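PlyP35 (Listeria phage P35, PDB 6S3Y) probably binds the Listeria cell wall, as the C-terminal cell-wall-binding part of a phage endolysin, a cell-wall hydrolase. Local coordinates at residues Ser25-Val28 / Arg29-Lys32; Ile131-Tyr134 / Met135-Ile138. One frame throughout, in Å; residues are numbered along the deposited sequence.

Contact 1 (Ser25-Val28 / Arg29-Lys32)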
loop_
_atom_site.group_PDB
_atom_site.type_symbol
_atom_site.label_atom_id
_atom_site.label_comp_id
_atom_site.label_asym_id
_atom_site.label_seq_id
_atom_site.Cartn_x
_atom_site.Cartn_y
_atom_site.Cartn_z
ATOM N N SER A 25 5.926 0.819 9.105
ATOM C CA SER A 25 5.780 -0.623 8.800
ATOM C C SER A 25 6.712 -0.980 7.641
ATOM O O SER A 25 7.015 -0.125 6.830
ATOM C CB SER A 25 4.344 -1.000 8.524
ATOM O OG SER A 25 3.855 -0.360 7.345
ATOM N N LYS A 26 7.172 -2.218 7.624
ATOM C CA LYS A 26 8.024 -2.791 6.549
ATOM C C LYS A 26 7.159 -3.731 5.725
ATOM O O LYS A 26 6.258 -4.352 6.289
ATOM C CB LYS A 26 9.213 -3.547 7.150
ATOM C CG LYS A 26 10.260 -2.647 7.781
ATOM C CD LYS A 26 11.180 -3.353 8.719
ATOM C CE LYS A 26 12.332 -2.455 9.116
ATOM N NZ LYS A 26 13.345 -3.220 9.879
ATOM N N SER A 27 7.449 -3.849 4.439
ATOM C CA SER A 27 6.750 -4.785 3.533
ATOM C C SER A 27 7.278 -6.200 3.788
ATOM O O SER A 27 8.469 -6.433 3.637
ATOM C CB SER A 27 6.902 -4.370 2.099
ATOM O OG SER A 27 6.210 -3.145 1.877
ATOM N N VAL A 28 6.414 -7.103 4.212
ATOM C CA VAL A 28 6.722 -8.566 4.221
ATOM C C VAL A 28 6.662 -9.062 2.770
ATOM O O VAL A 28 7.550 -9.816 2.373
ATOM C CB VAL A 28 5.746 -9.312 5.142
ATOM C CG1 VAL A 28 5.937 -10.805 5.048
ATOM C CG2 VAL A 28 5.894 -8.846 6.579
ATOM N N ARG A 29 5.647 -8.644 2.018
ATOM C CA ARG A 29 5.533 -8.881 0.558
ATOM C C ARG A 29 4.979 -7.618 -0.109
ATOM O O ARG A 29 4.108 -6.959 0.484
ATOM C CB ARG A 29 4.581 -10.035 0.213
ATOM C CG ARG A 29 5.061 -11.397 0.677
ATOM C CD ARG A 29 6.212 -11.956 -0.109
ATOM N NE ARG A 29 6.543 -13.317 0.313
ATOM C CZ ARG A 29 7.415 -13.626 1.262
ATOM N NH1 ARG A 29 8.056 -12.686 1.927
ATOM N NH2 ARG A 29 7.690 -14.880 1.556
ATOM N N GLN A 30 5.440 -7.334 -1.320
ATOM C CA GLN A 30 4.786 -6.433 -2.276
ATOM C C GLN A 30 4.290 -7.329 -3.397
ATOM O O GLN A 30 5.059 -7.621 -4.319
ATOM C CB GLN A 30 5.760 -5.309 -2.641
ATOM C CG GLN A 30 5.893 -4.300 -1.511
ATOM C CD GLN A 30 6.751 -3.108 -1.835
ATOM O OE1 GLN A 30 7.160 -2.907 -2.970
ATOM N NE2 GLN A 30 7.065 -2.332 -0.805
ATOM N N TRP A 31 3.055 -7.788 -3.268
ATOM C CA TRP A 31 2.455 -8.787 -4.168
ATOM C C TRP A 31 1.979 -8.092 -5.446
ATOM O O TRP A 31 1.109 -7.197 -5.358
ATOM C CB TRP A 31 1.289 -9.501 -3.484
ATOM C CG TRP A 31 1.649 -10.596 -2.523
ATOM C CD1 TRP A 31 2.601 -11.567 -2.650
ATOM C CD2 TRP A 31 0.952 -10.890 -1.296
ATOM N NE1 TRP A 31 2.564 -12.415 -1.576
ATOM C CE2 TRP A 31 1.546 -12.039 -0.743
ATOM C CE3 TRP A 31 -0.126 -10.294 -0.629
ATOM C CZ2 TRP A 31 1.109 -12.596 0.453
ATOM C CZ3 TRP A 31 -0.573 -10.852 0.542
ATOM C CH2 TRP A 31 0.036 -11.988 1.070
ATOM N N LYS A 32 2.460 -8.570 -6.593
ATOM C CA LYS A 32 2.014 -8.101 -7.927
ATOM C C LYS A 32 0.491 -8.219 -8.026
ATOM O O LYS A 32 -0.084 -9.222 -7.523
ATOM C CB LYS A 32 2.713 -8.925 -9.015
ATOM C CG LYS A 32 2.583 -8.344 -10.413
ATOM C CD LYS A 32 3.384 -9.117 -11.444
ATOM C CE LYS A 32 3.030 -10.594 -11.488
ATOM N NZ LYS A 32 3.808 -11.330 -12.514
#
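The Gln30 amide meets Ser27 at its edge: OG lies almost in the amide plane, 2.9 Å from NE2, and the N-H points nearly straight at it (171°). At the Arg29 guanidinium the partner is likewise at the edge, Val28 O lying close to the group's plane and 2.9 Å from NH1. A third flat group, the Trp31 indole, has Arg29 CB 3.6 Å above one face, offset toward the rim, and stacks on Phe16. These side chains flank a classic beta bulge in strand 27-32, where Val28 and Arg29 both face Phe16 of the antiparallel strand 6-17 and the chain turns a corner at Val28. Arg29 folds back on the bulge: with CG beside its own backbone N and the chain bent at chi2 (-73°), its aliphatic part runs past the Val28 carbonyl, CD coming within 3.5 Å of Val28 O. The NH1 bond is bent (149°), and the donor stands above the carbonyl plane. NH1 also forms a salt bridge with Asp53, its strongest polar partner. Gln30 instead reaches back with its chain extended beyond CG, and its two amide ends are split between partners: NE2 holds Ser27, while OE1 is bonded to Lys11 NZ. Ser27 OG is gripped twice, by Gln30 and by Gln17 OE1, and beside that polar link Ser27 CB rests 3.7 Å from Gln30 CG.

Contact 2 (Ile131-Tyr134 / Met135-Ile138)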
loop_
_atom_site.group_PDB
_atom_site.type_symbol
_atom_site.label_atom_id
_atom_site.label_comp_id
_atom_site.label_asym_id
_atom_site.label_seq_id
_atom_site.Cartn_x
_atom_site.Cartn_y
_atom_site.Cartn_z
ATOM N N ILE A 131 2.691 10.794 0.203
ATOM C CA ILE A 131 2.876 9.367 -0.175
ATOM C C ILE A 131 4.246 8.939 0.348
ATOM O O ILE A 131 5.241 9.630 0.159
ATOM C CB ILE A 131 2.685 9.159 -1.691
ATOM C CG1 ILE A 131 2.698 7.666 -2.044
ATOM C CG2 ILE A 131 3.693 9.962 -2.500
ATOM C CD1 ILE A 131 2.329 7.363 -3.501
ATOM N N PRO A 132 4.336 7.781 1.035
ATOM C CA PRO A 132 5.630 7.250 1.474
ATOM C C PRO A 132 6.406 6.621 0.305
ATOM O O PRO A 132 5.801 6.170 -0.669
ATOM C CB PRO A 132 5.214 6.219 2.524
ATOM C CG PRO A 132 3.867 5.720 2.033
ATOM C CD PRO A 132 3.202 6.925 1.420
ATOM N N ARG A 133 7.738 6.592 0.442
ATOM C CA ARG A 133 8.684 6.147 -0.605
ATOM C C ARG A 133 8.309 4.772 -1.151
ATOM O O ARG A 133 8.451 4.560 -2.383
ATOM C CB ARG A 133 10.119 6.115 -0.042
ATOM C CG ARG A 133 11.184 5.799 -1.073
ATOM C CD ARG A 133 11.204 6.770 -2.241
ATOM N NE ARG A 133 12.144 6.364 -3.278
ATOM C CZ ARG A 133 11.887 5.440 -4.194
ATOM N NH1 ARG A 133 10.702 4.854 -4.271
ATOM N NH2 ARG A 133 12.843 5.115 -5.039
ATOM N N TYR A 134 7.826 3.870 -0.301
ATOM C CA TYR A 134 7.670 2.431 -0.650
ATOM C C TYR A 134 6.499 2.211 -1.602
ATOM O O TYR A 134 6.354 1.110 -2.106
ATOM C CB TYR A 134 7.587 1.540 0.610
ATOM C CG TYR A 134 6.340 1.661 1.440
ATOM C CD1 TYR A 134 5.202 0.942 1.130
ATOM C CD2 TYR A 134 6.316 2.418 2.606
ATOM C CE1 TYR A 134 4.054 1.021 1.903
ATOM C CE2 TYR A 134 5.179 2.492 3.395
ATOM C CZ TYR A 134 4.039 1.815 3.033
ATOM O OH TYR A 134 2.924 1.874 3.825
HETATM N N MSE A 135 5.690 3.236 -1.887
HETATM C CA MSE A 135 4.516 3.019 -2.731
HETATM C C MSE A 135 4.756 3.412 -4.193
HETATM O O MSE A 135 3.834 3.269 -5.005
HETATM C CB MSE A 135 3.297 3.763 -2.186
HETATM C CG MSE A 135 2.815 3.196 -0.874
HETATM SE SE MSE A 135 1.168 4.009 -0.265
HETATM C CE MSE A 135 0.382 2.558 0.679
ATOM N N PHE A 136 5.964 3.859 -4.536
ATOM C CA PHE A 136 6.200 4.283 -5.912
ATOM C C PHE A 136 7.639 3.958 -6.359
ATOM O O PHE A 136 8.542 3.729 -5.524
ATOM C CB PHE A 136 5.923 5.788 -6.080
ATOM C CG PHE A 136 6.812 6.720 -5.292
ATOM C CD1 PHE A 136 8.057 7.093 -5.770
ATOM C CD2 PHE A 136 6.383 7.262 -4.088
ATOM C CE1 PHE A 136 8.856 7.979 -5.048
ATOM C CE2 PHE A 136 7.186 8.145 -3.374
ATOM C CZ PHE A 136 8.425 8.504 -3.836
ATOM N N ASP A 137 7.835 3.985 -7.678
ATOM C CA ASP A 137 9.170 3.909 -8.327
ATOM C C ASP A 137 9.507 5.259 -8.982
ATOM O O ASP A 137 8.595 6.004 -9.358
ATOM C CB ASP A 137 9.203 2.764 -9.334
ATOM C CG ASP A 137 9.231 1.380 -8.693
ATOM O OD1 ASP A 137 9.913 1.212 -7.625
ATOM O OD2 ASP A 137 8.575 0.495 -9.252
ATOM N N ILE A 138 10.789 5.524 -9.118
ATOM C CA ILE A 138 11.382 6.647 -9.865
ATOM C C ILE A 138 12.047 6.044 -11.109
ATOM O O ILE A 138 13.046 5.281 -10.939
ATOM C CB ILE A 138 12.389 7.403 -8.982
ATOM C CG1 ILE A 138 11.757 7.911 -7.667
ATOM C CG2 ILE A 138 13.067 8.501 -9.803
ATOM C CD1 ILE A 138 12.771 8.377 -6.681
HETATM O O HOH W 1 11.511 2.432 -5.713
HETATM O O HOH W 2 12.634 3.566 -7.815
#
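Ile131, Pro132, Met135 and Phe136 form the close-packed side of this turn. Ile131 CG1 lies 4.0 Å from Met135 CB, and its other branch, CG2, reaches Phe136 CE2. Met135, present as selenomethionine, runs beside the Tyr134 side chain in the same direction: CG sits 3.7 Å from Tyr134 CE1, and SE approaches that ring obliquely, 33° off its normal, in a Met-aromatic contact. SE also rests on the Pro132 ring, 3.9 Å from CD, while Trp89 and Ala86 of strand 78-89 help enclose the selenomethionine. Phe136 CG takes the position between backbone N and carbonyl carbon (chi1 63°), which turns the ring back under the preceding turn and brings one face beneath Arg133 O, 3.8 Å above its centre. Tyr118 meets the same ring edge-to-face.

The solvent side is looser, and two waters bridge it. Arg133 departs from the turn but bends at chi2, laying CD 3.6 Å from Phe136 CZ and setting the guanidinium nearly parallel to the ring plane. Its NH1 makes a short but weak, sharply bent bond to Phe136 O. One water bridges NH1 to Asp137 OD1, a second links NH2 to Ile138 N, and the opposite charges of Arg133 and Asp137 do not touch directly. Ile138 CD1 lies over one face of the guanidinium, 3.7 Å from NH2.

Met135 N bonds to Pro132 O, and Phe136 N more weakly to Arg133 O. These successive i to i+3 bonds make a short 3-10 turn between strands 128-132 and 136-137, consistent with the 3-10 turn that precedes the last strand in SH3-like folds.

How the contacts relate
Contacts 1 and 2 have their centres about 12 Å apart and fall in different ranges of the same cell-wall-binding family, yet they reach one sheet. Their meeting is loose, with Gln30 NE2 3.7 Å from Tyr134 O and Ser27 OG 4.3 Å from Tyr134 CD1. Lys11 ties them more firmly, since its NZ is hydrogen-bonded to both Gln30 OE1 and Tyr134 O. Tyr134 OH is anchored on Phe22 O, in the loop leading to 25-32. Contact 1 lies at the surface and contact 2 is partly buried; strand 6-17 joins them by pairing antiparallel with both 27-32 and 136-137.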